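Local atomic coordinates of acyl-CoA dehydrogenase (Geobacillus kaustophilus, PDB entry 2PG0), a protein that probably uses bound FAD to introduce an alpha-beta double bond into acyl chains, as other members of the acyl-CoA dehydrogenase family do. Residues D35-G40 against G85-G90; R203-V208 against T215-F220; E108-K113 against N229-E234. All blocks are in the same frame, centred on the assembly; numbering follows the deposited sequence.

Interaction 1 packs two helix ends of the N-terminal helical domain. Interaction 2 lies in the beta domain, and interaction 3 joins helix 108-120 to strand 230-231. Interactions 1 and 2 touch, with centres about 14 Å apart. There R39 O lies 3.4 Å from K204 NZ, a weak hydrogen bond. Interaction 3 is remote: its centre is about 31 Å from that of interaction 1 and 27 Å from that of interaction 2. The three differ in their distance from FAD. The side chain of T215 in interaction 2 is about 4 Å from the cofactor, that of S87 about 9 Å, and that of L231 about 14 Å.

Interaction 1. Residues D35-G40 against G85-G90; sequences DWEKRG and GSSLVG
S87 OG is held by two groups, a water and the backbone N of A212. The water donates to E37 OE2 at 2.7 Å and is hydrogen-bonded to S87 OG at 2.9 Å, so it bridges the segments of the N-terminal helical domain of the acyl-CoA dehydrogenase fold. The carboxylate and the hydroxyl do not bond directly, since E37 OE2 and S87 OG are 4.3 Å apart. The E37 side chain extends to the water and also touches R357 of helix 354-361.

The apolar part of the contact is separate from this bridge. The six-membered ring of W36 meets one methyl of L88, with CZ3 and CD2 4.0 Å apart. The two side chains cross at a slant. W36 CG sits beside its own backbone N, anti to the carbonyl carbon (chi1 -65°), and this carries the indole out from the helix toward L88. F46 meets the same indole edge-to-face, and I42 touches both W36 and L88. The indole is buried.

Segment 85-90 leads through a 3-10 turn into helix 89-105, and Y33 OH bonds to S87 N. Helix 33-39 ends in a Schellman motif with G40 as its C-prime residue. At the backbone angles of G40, with phi 89°, a beta carbon would be jammed against the carbonyl O of R39.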
ATOM      1  N   ASP A  35      22.938  22.729  17.631  1.00 18.51           N
ATOM      2  CA  ASP A  35      23.890  23.788  17.271  1.00 19.19           C
ATOM      3  C   ASP A  35      24.676  23.451  16.003  1.00 18.42           C
ATOM      4  O   ASP A  35      24.935  24.321  15.167  1.00 17.94           O
ATOM      5  CB  ASP A  35      24.867  24.043  18.419  1.00 20.11           C
ATOM      6  CG  ASP A  35      24.260  24.865  19.532  1.00 23.46           C
ATOM      7  OD1 ASP A  35      23.155  25.420  19.336  1.00 27.81           O
ATOM      8  OD2 ASP A  35      24.900  24.968  20.608  1.00 28.61           O
ATOM      9  N   TRP A  36      25.053  22.185  15.871  1.00 17.65           N
ATOM     10  CA  TRP A  36      25.780  21.730  14.697  1.00 17.45           C
ATOM     11  C   TRP A  36      24.930  21.905  13.440  1.00 17.12           C
ATOM     12  O   TRP A  36      25.426  22.323  12.395  1.00 16.73           O
ATOM     13  CB  TRP A  36      26.156  20.266  14.839  1.00 17.36           C
ATOM     14  CG  TRP A  36      27.113  19.946  15.935  1.00 17.82           C
ATOM     15  CD1 TRP A  36      27.899  20.817  16.645  1.00 17.53           C
ATOM     16  CD2 TRP A  36      27.415  18.639  16.424  1.00 17.84           C
ATOM     17  NE1 TRP A  36      28.660  20.123  17.565  1.00 17.94           N
ATOM     18  CE2 TRP A  36      28.389  18.784  17.441  1.00 18.68           C
ATOM     19  CE3 TRP A  36      26.956  17.354  16.100  1.00 18.24           C
ATOM     20  CZ2 TRP A  36      28.909  17.689  18.137  1.00 18.42           C
ATOM     21  CZ3 TRP A  36      27.476  16.268  16.793  1.00 18.62           C
ATOM     22  CH2 TRP A  36      28.441  16.445  17.798  1.00 18.03           C
ATOM     23  N   GLU A  37      23.645  21.582  13.553  1.00 17.15           N
ATOM     24  CA  GLU A  37      22.724  21.750  12.435  1.00 17.68           C
ATOM     25  C   GLU A  37      22.605  23.207  12.014  1.00 18.24           C
ATOM     26  O   GLU A  37      22.594  23.516  10.819  1.00 18.10           O
ATOM     27  CB  GLU A  37      21.360  21.178  12.779  1.00 17.68           C
ATOM     28  CG  GLU A  37      21.372  19.682  12.885  1.00 18.13           C
ATOM     29  CD  GLU A  37      19.990  19.130  12.797  1.00 21.34           C
ATOM     30  OE1 GLU A  37      19.187  19.415  13.715  1.00 22.27           O
ATOM     31  OE2 GLU A  37      19.703  18.435  11.796  1.00 21.40           O
ATOM     32  N   LYS A  38      22.532  24.094  13.003  1.00 19.03           N
ATOM     33  CA  LYS A  38      22.489  25.537  12.767  1.00 19.99           C
ATOM     34  C   LYS A  38      23.719  26.038  12.020  1.00 20.17           C
ATOM     35  O   LYS A  38      23.602  26.858  11.110  1.00 20.50           O
ATOM     36  CB  LYS A  38      22.368  26.290  14.092  1.00 20.40           C
ATOM     37  CG  LYS A  38      21.011  26.210  14.747  1.00 23.17           C
ATOM     38  CD  LYS A  38      21.043  26.983  16.054  1.00 27.77           C
ATOM     39  CE  LYS A  38      19.687  27.014  16.727  1.00 29.86           C
ATOM     40  NZ  LYS A  38      19.755  27.851  17.962  1.00 32.81           N
ATOM     41  N   ARG A  39      24.893  25.542  12.409  1.00 20.35           N
ATOM     42  CA  ARG A  39      26.159  25.929  11.780  1.00 20.78           C
ATOM     43  C   ARG A  39      26.348  25.271  10.412  1.00 19.89           C
ATOM     44  O   ARG A  39      27.051  25.810   9.562  1.00 19.62           O
ATOM     45  CB  ARG A  39      27.352  25.603  12.688  1.00 21.47           C
ATOM     46  CG  ARG A  39      27.321  26.288  14.057  1.00 24.96           C
ATOM     47  CD  ARG A  39      27.876  27.704  14.017  1.00 31.93           C
ATOM     48  NE  ARG A  39      29.339  27.707  13.966  1.00 37.49           N
ATOM     49  CZ  ARG A  39      30.135  27.631  15.033  1.00 39.81           C
ATOM     50  NH1 ARG A  39      29.620  27.541  16.256  1.00 41.35           N
ATOM     51  NH2 ARG A  39      31.455  27.640  14.874  1.00 41.05           N
ATOM     52  N   GLY A  40      25.727  24.105  10.214  1.00 18.90           N
ATOM     53  CA  GLY A  40      25.815  23.379   8.946  1.00 17.84           C
ATOM     54  C   GLY A  40      26.978  22.410   8.859  1.00 17.32           C
ATOM     55  O   GLY A  40      27.243  21.825   7.793  1.00 17.63           O
ATOM     56  N   GLY A  85      21.811  11.429  15.655  1.00 11.81           N
ATOM     57  CA  GLY A  85      21.195  11.946  14.421  1.00 11.60           C
ATOM     58  C   GLY A  85      21.924  11.560  13.151  1.00 11.30           C
ATOM     59  O   GLY A  85      23.114  11.239  13.174  1.00 11.43           O
ATOM     60  N   SER A  86      21.199  11.626  12.035  1.00 11.57           N
ATOM     61  CA  SER A  86      21.715  11.205  10.734  1.00 11.87           C
ATOM     62  C   SER A  86      22.861  12.068  10.213  1.00 11.85           C
ATOM     63  O   SER A  86      23.597  11.640   9.330  1.00 12.41           O
ATOM     64  CB  SER A  86      20.572  11.194   9.704  1.00 11.75           C
ATOM     65  OG  SER A  86      19.527  10.344  10.128  1.00 13.25           O
ATOM     66  N   SER A  87      23.022  13.280  10.741  1.00 12.36           N
ATOM     67  CA  SER A  87      24.141  14.129  10.316  1.00 12.58           C
ATOM     68  C   SER A  87      25.494  13.555  10.717  1.00 12.44           C
ATOM     69  O   SER A  87      26.530  14.002  10.232  1.00 13.44           O
ATOM     70  CB  SER A  87      23.980  15.567  10.817  1.00 12.64           C
ATOM     71  OG  SER A  87      22.970  16.249  10.087  1.00 13.16           O
ATOM     72  N   LEU A  88      25.475  12.552  11.589  1.00 12.52           N
ATOM     73  CA  LEU A  88      26.699  11.881  12.019  1.00 12.59           C
ATOM     74  C   LEU A  88      27.164  10.744  11.095  1.00 12.97           C
ATOM     75  O   LEU A  88      28.154  10.057  11.394  1.00 13.07           O
ATOM     76  CB  LEU A  88      26.540  11.400  13.461  1.00 12.01           C
ATOM     77  CG  LEU A  88      26.701  12.559  14.455  1.00 12.18           C
ATOM     78  CD1 LEU A  88      26.026  12.218  15.770  1.00 12.14           C
ATOM     79  CD2 LEU A  88      28.172  12.940  14.669  1.00 11.67           C
ATOM     80  N   VAL A  89      26.469  10.568   9.967  1.00 12.91           N
ATOM     81  CA  VAL A  89      26.800   9.500   9.003  1.00 13.59           C
ATOM     82  C   VAL A  89      28.213   9.580   8.439  1.00 13.27           C
ATOM     83  O   VAL A  89      28.742   8.578   7.959  1.00 13.64           O
ATOM     84  CB  VAL A  89      25.811   9.438   7.809  1.00 13.80           C
ATOM     85  CG1 VAL A  89      24.443   8.941   8.277  1.00 15.47           C
ATOM     86  CG2 VAL A  89      25.740  10.781   7.058  1.00 13.70           C
ATOM     87  N   GLY A  90      28.804  10.773   8.486  1.00 13.14           N
ATOM     88  CA  GLY A  90      30.175  10.987   8.008  1.00 13.23           C
ATOM     89  C   GLY A  90      31.206  10.181   8.772  1.00 13.52           C
ATOM     90  O   GLY A  90      32.255   9.830   8.225  1.00 13.04           O
TER
HETATM   91  O   HOH W   1      20.316  15.903  11.067  1.00 15.82           O

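Interaction 2. Residues R203-V208 against T215-F220; sequences RKLEKV and TAELFF
Direct hydrogen bonds come first. L205 N donates to T215 O at 2.9 Å. The bond is nearly straight, 175° at the hydrogen, and the donor lies almost in line with the C=O bond. K207 NZ adds a weak bond of 3.3 Å to T215 OG1. The lysine chain bends at chi3 (-63°) and again at chi4, which turns CE and NZ toward the T215 hydroxyl, the two side chains crossing at a slant. Its stronger partners are the carbonyls of L210 and Q213.

Two waters add indirect links. One accepts from E217 N and donates to R203 O at 2.7 Å. The other accepts from K207 NZ and T215 N and donates to L205 O.

These bonds tie the chain that follows strand 199-201 to the start of strand 216-220, in the middle beta domain of the acyl-CoA dehydrogenase fold. The side chain of T215 lies close to the bound FAD.

The remaining contacts are apolar or weak. L205 CD1 lies 4.0 Å from A216 CA and 4.1 Å from T215 CG2. M350 of a neighbouring subunit packs on both L205 and K207. A CA-H...O contact joins K204 CA to T215 O at 3.5 Å.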
ATOM      1  N   ARG A 203      30.676  25.553  -1.981  1.00 21.43           N
ATOM      2  CA  ARG A 203      30.008  25.919  -0.734  1.00 22.64           C
ATOM      3  C   ARG A 203      29.152  24.732  -0.278  1.00 21.42           C
ATOM      4  O   ARG A 203      28.674  23.955  -1.113  1.00 21.14           O
ATOM      5  CB  ARG A 203      29.138  27.171  -0.930  1.00 22.69           C
ATOM      6  CG  ARG A 203      28.094  27.071  -2.057  1.00 25.27           C
ATOM      7  CD  ARG A 203      26.981  28.128  -1.911  1.00 26.24           C
ATOM      8  NE  ARG A 203      25.810  27.831  -2.747  1.00 33.62           N
ATOM      9  CZ  ARG A 203      25.289  28.652  -3.663  1.00 36.16           C
ATOM     10  NH1 ARG A 203      25.822  29.853  -3.885  1.00 37.85           N
ATOM     11  NH2 ARG A 203      24.220  28.273  -4.359  1.00 37.32           N
ATOM     12  N   LYS A 204      28.964  24.576   1.033  1.00 20.76           N
ATOM     13  CA  LYS A 204      28.153  23.457   1.517  1.00 20.62           C
ATOM     14  C   LYS A 204      26.750  23.517   0.908  1.00 19.17           C
ATOM     15  O   LYS A 204      26.139  24.584   0.823  1.00 18.14           O
ATOM     16  CB  LYS A 204      28.110  23.372   3.049  1.00 21.17           C
ATOM     17  CG  LYS A 204      27.647  24.630   3.753  1.00 22.83           C
ATOM     18  CD  LYS A 204      27.883  24.548   5.274  1.00 23.26           C
ATOM     19  CE  LYS A 204      29.279  25.026   5.661  1.00 26.29           C
ATOM     20  NZ  LYS A 204      29.292  25.483   7.070  1.00 28.44           N
ATOM     21  N   LEU A 205      26.280  22.359   0.457  1.00 18.27           N
ATOM     22  CA  LEU A 205      24.986  22.242  -0.209  1.00 17.70           C
ATOM     23  C   LEU A 205      23.849  22.391   0.786  1.00 17.18           C
ATOM     24  O   LEU A 205      23.872  21.777   1.849  1.00 17.01           O
ATOM     25  CB  LEU A 205      24.892  20.895  -0.935  1.00 17.95           C
ATOM     26  CG  LEU A 205      25.841  20.708  -2.131  1.00 18.16           C
ATOM     27  CD1 LEU A 205      25.983  19.240  -2.524  1.00 18.40           C
ATOM     28  CD2 LEU A 205      25.394  21.546  -3.318  1.00 18.96           C
ATOM     29  N   GLU A 206      22.868  23.220   0.444  1.00 16.70           N
ATOM     30  CA  GLU A 206      21.644  23.325   1.248  1.00 17.15           C
ATOM     31  C   GLU A 206      20.698  22.169   0.913  1.00 15.19           C
ATOM     32  O   GLU A 206      20.246  22.031  -0.228  1.00 14.44           O
ATOM     33  CB  GLU A 206      20.941  24.665   1.019  1.00 16.51           C
ATOM     34  CG  GLU A 206      21.661  25.867   1.620  1.00 19.99           C
ATOM     35  CD  GLU A 206      20.853  27.159   1.506  1.00 21.43           C
ATOM     36  OE1 GLU A 206      19.831  27.182   0.772  1.00 27.67           O
ATOM     37  OE2 GLU A 206      21.240  28.160   2.157  1.00 27.93           O
ATOM     38  N   LYS A 207      20.387  21.357   1.919  1.00 14.01           N
ATOM     39  CA  LYS A 207      19.591  20.140   1.717  1.00 13.20           C
ATOM     40  C   LYS A 207      18.309  20.142   2.564  1.00 12.82           C
ATOM     41  O   LYS A 207      18.173  20.938   3.499  1.00 12.79           O
ATOM     42  CB  LYS A 207      20.434  18.904   2.049  1.00 13.32           C
ATOM     43  CG  LYS A 207      21.897  18.962   1.566  1.00 12.62           C
ATOM     44  CD  LYS A 207      22.653  17.661   1.874  1.00 13.42           C
ATOM     45  CE  LYS A 207      22.771  17.380   3.384  1.00 14.30           C
ATOM     46  NZ  LYS A 207      23.555  18.432   4.076  1.00 14.42           N
ATOM     47  N   VAL A 208      17.381  19.247   2.232  1.00 12.03           N
ATOM     48  CA  VAL A 208      16.134  19.071   2.999  1.00 11.78           C
ATOM     49  C   VAL A 208      16.433  18.710   4.458  1.00 11.52           C
ATOM     50  O   VAL A 208      15.765  19.191   5.367  1.00 11.96           O
ATOM     51  CB  VAL A 208      15.229  17.986   2.359  1.00 11.54           C
ATOM     52  CG1 VAL A 208      14.061  17.616   3.279  1.00 11.74           C
ATOM     53  CG2 VAL A 208      14.719  18.473   0.991  1.00 11.25           C
ATOM     54  N   THR A 215      27.953  18.301   3.163  1.00 15.25           N
ATOM     55  CA  THR A 215      27.897  17.777   1.803  1.00 15.17           C
ATOM     56  C   THR A 215      28.294  18.873   0.833  1.00 15.27           C
ATOM     57  O   THR A 215      27.824  20.007   0.951  1.00 15.98           O
ATOM     58  CB  THR A 215      26.480  17.294   1.441  1.00 15.00           C
ATOM     59  OG1 THR A 215      25.886  16.647   2.570  1.00 14.70           O
ATOM     60  CG2 THR A 215      26.541  16.323   0.264  1.00 14.98           C
ATOM     61  N   ALA A 216      29.162  18.542  -0.119  1.00 15.83           N
ATOM     62  CA  ALA A 216      29.662  19.534  -1.067  1.00 16.13           C
ATOM     63  C   ALA A 216      30.067  18.931  -2.404  1.00 16.18           C
ATOM     64  O   ALA A 216      30.292  17.720  -2.520  1.00 15.95           O
ATOM     65  CB  ALA A 216      30.840  20.316  -0.460  1.00 16.09           C
ATOM     66  N   GLU A 217      30.159  19.795  -3.411  1.00 16.43           N
ATOM     67  CA  GLU A 217      30.706  19.407  -4.704  1.00 16.92           C
ATOM     68  C   GLU A 217      32.220  19.591  -4.672  1.00 16.92           C
ATOM     69  O   GLU A 217      32.730  20.435  -3.928  1.00 16.73           O
ATOM     70  CB  GLU A 217      30.101  20.248  -5.831  1.00 17.17           C
ATOM     71  CG  GLU A 217      28.601  20.053  -6.021  1.00 18.86           C
ATOM     72  CD  GLU A 217      28.108  20.628  -7.335  1.00 22.48           C
ATOM     73  OE1 GLU A 217      28.048  21.870  -7.466  1.00 23.50           O
ATOM     74  OE2 GLU A 217      27.778  19.830  -8.240  1.00 24.94           O
ATOM     75  N   LEU A 218      32.922  18.792  -5.472  1.00 17.11           N
ATOM     76  CA  LEU A 218      34.375  18.886  -5.604  1.00 17.38           C
ATOM     77  C   LEU A 218      34.713  19.197  -7.049  1.00 18.24           C
ATOM     78  O   LEU A 218      34.086  18.660  -7.960  1.00 18.08           O
ATOM     79  CB  LEU A 218      35.054  17.579  -5.182  1.00 17.11           C
ATOM     80  CG  LEU A 218      34.785  17.066  -3.758  1.00 16.72           C
ATOM     81  CD1 LEU A 218      35.458  15.720  -3.538  1.00 17.69           C
ATOM     82  CD2 LEU A 218      35.226  18.068  -2.690  1.00 16.14           C
ATOM     83  N   PHE A 219      35.712  20.056  -7.248  1.00 18.98           N
ATOM     84  CA  PHE A 219      36.105  20.493  -8.585  1.00 19.89           C
ATOM     85  C   PHE A 219      37.577  20.207  -8.825  1.00 20.76           C
ATOM     86  O   PHE A 219      38.426  20.510  -7.980  1.00 20.54           O
ATOM     87  CB  PHE A 219      35.810  21.981  -8.768  1.00 19.93           C
ATOM     88  CG  PHE A 219      34.365  22.341  -8.548  1.00 20.66           C
ATOM     89  CD1 PHE A 219      33.431  22.187  -9.571  1.00 21.04           C
ATOM     90  CD2 PHE A 219      33.935  22.836  -7.318  1.00 22.24           C
ATOM     91  CE1 PHE A 219      32.084  22.521  -9.368  1.00 21.32           C
ATOM     92  CE2 PHE A 219      32.588  23.170  -7.107  1.00 21.88           C
ATOM     93  CZ  PHE A 219      31.666  23.005  -8.139  1.00 21.18           C
ATOM     94  N   PHE A 220      37.862  19.603  -9.973  1.00 21.38           N
ATOM     95  CA  PHE A 220      39.225  19.299 -10.372  1.00 22.70           C
ATOM     96  C   PHE A 220      39.469  19.995 -11.701  1.00 23.65           C
ATOM     97  O   PHE A 220      38.915  19.596 -12.736  1.00 23.57           O
ATOM     98  CB  PHE A 220      39.439  17.783 -10.487  1.00 22.45           C
ATOM     99  CG  PHE A 220      39.063  17.012  -9.239  1.00 22.41           C
ATOM    100  CD1 PHE A 220      39.953  16.906  -8.170  1.00 22.35           C
ATOM    101  CD2 PHE A 220      37.818  16.395  -9.132  1.00 22.13           C
ATOM    102  CE1 PHE A 220      39.606  16.198  -7.017  1.00 22.43           C
ATOM    103  CE2 PHE A 220      37.463  15.686  -7.983  1.00 22.38           C
ATOM    104  CZ  PHE A 220      38.356  15.589  -6.923  1.00 22.07           C
TER
HETATM  105  O   HOH W   2      29.177  22.431  -3.278  1.00 17.84           O
HETATM  106  O   HOH W   3      25.643  20.114   3.080  1.00 17.95           O

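Interaction 3. Residues E108-K113 against N229-E234; sequences EEQKQK and NLLGEE
Q110 has CG beside its backbone N (chi1 -78°), and the chain runs extended beyond CG. These torsions carry its amide away from helix 108-120 and across to the backbone at L230 and L231. L231 has CG anti to its own N, and its CD1 methyl lies 3.9 Å from Q110 OE1.

Q110 NE2 donates to L230 O at 2.9 Å. The acceptor lies almost in the amide plane of Q110, and the bond is nearly straight, 171° at the hydrogen. The amide nitrogen itself stands above the plane of the L230 carbonyl, 49° out of it. NE2 also makes a weak bond to Y228 O.

Q110 OE1 accepts from T107 N, from the residue just before helix 108-120. It also takes a hydrogen bond of 2.7 Å from a water, which in turn accepts from G232 N at 2.9 Å. Both ends of the buried amide therefore have partners, and these fix its rotation. With a leucine in place of Q110, L230 O and the bridging water would probably be left without their amide partner.

N229 ND2 bonds to V191 O of strand 187-193, the neighbour of strand 230-231 in the sheet. The contact thus reaches the short strand 230-231, outermost within this chain in its mixed sheet, where the N-terminal helical domain packs against the beta domain of the acyl-CoA dehydrogenase fold.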
ATOM      1  N   GLU A 108      51.900  -1.031   1.428  1.00 27.81           N
ATOM      2  CA  GLU A 108      52.402  -0.846   2.792  1.00 28.05           C
ATOM      3  C   GLU A 108      52.757   0.617   3.064  1.00 27.80           C
ATOM      4  O   GLU A 108      52.433   1.150   4.124  1.00 27.68           O
ATOM      5  CB  GLU A 108      53.605  -1.754   3.061  1.00 28.43           C
ATOM      6  CG  GLU A 108      53.303  -3.247   2.930  1.00 30.26           C
ATOM      7  CD  GLU A 108      52.130  -3.703   3.791  1.00 32.24           C
ATOM      8  OE1 GLU A 108      52.096  -3.373   5.001  1.00 33.70           O
ATOM      9  OE2 GLU A 108      51.244  -4.404   3.252  1.00 33.68           O
ATOM     10  N   GLU A 109      53.403   1.258   2.090  1.00 27.56           N
ATOM     11  CA  GLU A 109      53.772   2.669   2.182  1.00 27.42           C
ATOM     12  C   GLU A 109      52.532   3.558   2.354  1.00 26.72           C
ATOM     13  O   GLU A 109      52.515   4.447   3.201  1.00 26.21           O
ATOM     14  CB  GLU A 109      54.578   3.100   0.947  1.00 28.06           C
ATOM     15  CG  GLU A 109      55.983   2.467   0.831  1.00 30.38           C
ATOM     16  CD  GLU A 109      55.975   0.957   0.530  1.00 33.63           C
ATOM     17  OE1 GLU A 109      55.050   0.466  -0.165  1.00 33.13           O
ATOM     18  OE2 GLU A 109      56.913   0.260   0.991  1.00 35.97           O
ATOM     19  N   GLN A 110      51.495   3.295   1.561  1.00 26.13           N
ATOM     20  CA  GLN A 110      50.250   4.073   1.622  1.00 25.46           C
ATOM     21  C   GLN A 110      49.522   3.889   2.949  1.00 25.38           C
ATOM     22  O   GLN A 110      49.038   4.857   3.534  1.00 25.54           O
ATOM     23  CB  GLN A 110      49.324   3.711   0.458  1.00 25.62           C
ATOM     24  CG  GLN A 110      49.731   4.353  -0.862  1.00 24.60           C
ATOM     25  CD  GLN A 110      48.940   3.823  -2.044  1.00 24.35           C
ATOM     26  OE1 GLN A 110      48.428   2.702  -2.014  1.00 22.67           O
ATOM     27  NE2 GLN A 110      48.847   4.627  -3.100  1.00 22.98           N
ATOM     28  N   LYS A 111      49.458   2.647   3.417  1.00 25.55           N
ATOM     29  CA  LYS A 111      48.816   2.327   4.691  1.00 25.76           C
ATOM     30  C   LYS A 111      49.549   3.004   5.849  1.00 26.00           C
ATOM     31  O   LYS A 111      48.927   3.614   6.721  1.00 25.69           O
ATOM     32  CB  LYS A 111      48.732   0.810   4.888  1.00 25.89           C
ATOM     33  CG  LYS A 111      47.807   0.117   3.887  1.00 25.99           C
ATOM     34  CD  LYS A 111      47.588  -1.357   4.194  1.00 26.21           C
ATOM     35  CE  LYS A 111      48.783  -2.215   3.771  1.00 28.11           C
ATOM     36  NZ  LYS A 111      48.449  -3.675   3.713  1.00 28.61           N
ATOM     37  N   GLN A 112      50.880   2.922   5.826  1.00 26.11           N
ATOM     38  CA  GLN A 112      51.717   3.556   6.840  1.00 26.21           C
ATOM     39  C   GLN A 112      51.532   5.075   6.847  1.00 25.77           C
ATOM     40  O   GLN A 112      51.463   5.687   7.907  1.00 25.31           O
ATOM     41  CB  GLN A 112      53.192   3.187   6.618  1.00 26.47           C
ATOM     42  CG  GLN A 112      54.131   3.631   7.732  1.00 28.53           C
ATOM     43  CD  GLN A 112      53.730   3.078   9.091  1.00 31.10           C
ATOM     44  OE1 GLN A 112      53.624   1.866   9.275  1.00 33.19           O
ATOM     45  NE2 GLN A 112      53.509   3.969  10.047  1.00 32.41           N
ATOM     46  N   LYS A 113      51.434   5.664   5.658  1.00 25.66           N
ATOM     47  CA  LYS A 113      51.276   7.108   5.510  1.00 25.60           C
ATOM     48  C   LYS A 113      49.908   7.621   5.964  1.00 24.98           C
ATOM     49  O   LYS A 113      49.813   8.717   6.521  1.00 24.92           O
ATOM     50  CB  LYS A 113      51.529   7.530   4.058  1.00 26.11           C
ATOM     51  CG  LYS A 113      51.582   9.038   3.860  1.00 27.81           C
ATOM     52  CD  LYS A 113      52.364   9.421   2.617  1.00 31.09           C
ATOM     53  CE  LYS A 113      51.455   9.668   1.440  1.00 32.58           C
ATOM     54  NZ  LYS A 113      52.112  10.600   0.477  1.00 34.85           N
ATOM     55  N   ASN A 229      49.673   8.257  -5.580  1.00 26.03           N
ATOM     56  CA  ASN A 229      48.344   8.254  -4.960  1.00 25.68           C
ATOM     57  C   ASN A 229      47.319   7.329  -5.615  1.00 25.63           C
ATOM     58  O   ASN A 229      46.169   7.269  -5.171  1.00 25.15           O
ATOM     59  CB  ASN A 229      47.782   9.676  -4.886  1.00 25.43           C
ATOM     60  CG  ASN A 229      48.415  10.503  -3.785  1.00 25.83           C
ATOM     61  OD1 ASN A 229      49.392  10.093  -3.167  1.00 27.68           O
ATOM     62  ND2 ASN A 229      47.855  11.677  -3.536  1.00 24.94           N
ATOM     63  N   LEU A 230      47.724   6.636  -6.677  1.00 25.70           N
ATOM     64  CA  LEU A 230      46.888   5.604  -7.280  1.00 26.03           C
ATOM     65  C   LEU A 230      46.624   4.498  -6.268  1.00 26.26           C
ATOM     66  O   LEU A 230      47.552   3.959  -5.660  1.00 25.85           O
ATOM     67  CB  LEU A 230      47.531   5.025  -8.549  1.00 26.26           C
ATOM     68  CG  LEU A 230      46.768   3.874  -9.225  1.00 26.36           C
ATOM     69  CD1 LEU A 230      45.445   4.358  -9.832  1.00 26.79           C
ATOM     70  CD2 LEU A 230      47.621   3.181 -10.281  1.00 26.46           C
ATOM     71  N   LEU A 231      45.348   4.183  -6.080  1.00 26.55           N
ATOM     72  CA  LEU A 231      44.947   3.117  -5.176  1.00 27.20           C
ATOM     73  C   LEU A 231      44.636   1.863  -5.986  1.00 27.74           C
ATOM     74  O   LEU A 231      43.665   1.831  -6.751  1.00 28.08           O
ATOM     75  CB  LEU A 231      43.734   3.556  -4.341  1.00 27.04           C
ATOM     76  CG  LEU A 231      43.358   2.800  -3.067  1.00 27.06           C
ATOM     77  CD1 LEU A 231      44.498   2.795  -2.048  1.00 26.47           C
ATOM     78  CD2 LEU A 231      42.108   3.427  -2.463  1.00 26.98           C
ATOM     79  N   GLY A 232      45.474   0.842  -5.818  1.00 28.52           N
ATOM     80  CA  GLY A 232      45.326  -0.423  -6.540  1.00 29.35           C
ATOM     81  C   GLY A 232      45.862  -0.357  -7.959  1.00 29.99           C
ATOM     82  O   GLY A 232      46.852   0.329  -8.231  1.00 29.96           O
ATOM     83  N   GLU A 233      45.197  -1.068  -8.867  1.00 30.46           N
ATOM     84  CA  GLU A 233      45.640  -1.154 -10.258  1.00 31.17           C
ATOM     85  C   GLU A 233      44.797  -0.265 -11.167  1.00 30.88           C
ATOM     86  O   GLU A 233      43.590  -0.108 -10.950  1.00 30.64           O
ATOM     87  CB  GLU A 233      45.619  -2.612 -10.747  1.00 31.09           C
ATOM     88  CG  GLU A 233      46.416  -3.580  -9.857  1.00 32.49           C
ATOM     89  CD  GLU A 233      46.490  -5.002 -10.406  1.00 32.95           C
ATOM     90  OE1 GLU A 233      45.436  -5.662 -10.546  1.00 34.95           O
ATOM     91  OE2 GLU A 233      47.619  -5.471 -10.677  1.00 36.33           O
ATOM     92  N   GLU A 234      45.444   0.330 -12.171  1.00 30.73           N
ATOM     93  CA  GLU A 234      44.749   1.114 -13.189  1.00 30.68           C
ATOM     94  C   GLU A 234      43.704   0.260 -13.904  1.00 30.35           C
ATOM     95  O   GLU A 234      43.969  -0.888 -14.253  1.00 30.26           O
ATOM     96  CB  GLU A 234      45.740   1.671 -14.213  1.00 30.93           C
ATOM     97  CG  GLU A 234      46.409   2.981 -13.813  1.00 32.02           C
ATOM     98  CD  GLU A 234      47.029   3.710 -15.000  1.00 33.70           C
ATOM     99  OE1 GLU A 234      47.463   3.041 -15.965  1.00 34.24           O
ATOM    100  OE2 GLU A 234      47.078   4.957 -14.973  1.00 34.84           O
TER
HETATM  101  O   HOH W   4      47.644   0.926  -3.926  1.00 24.09           O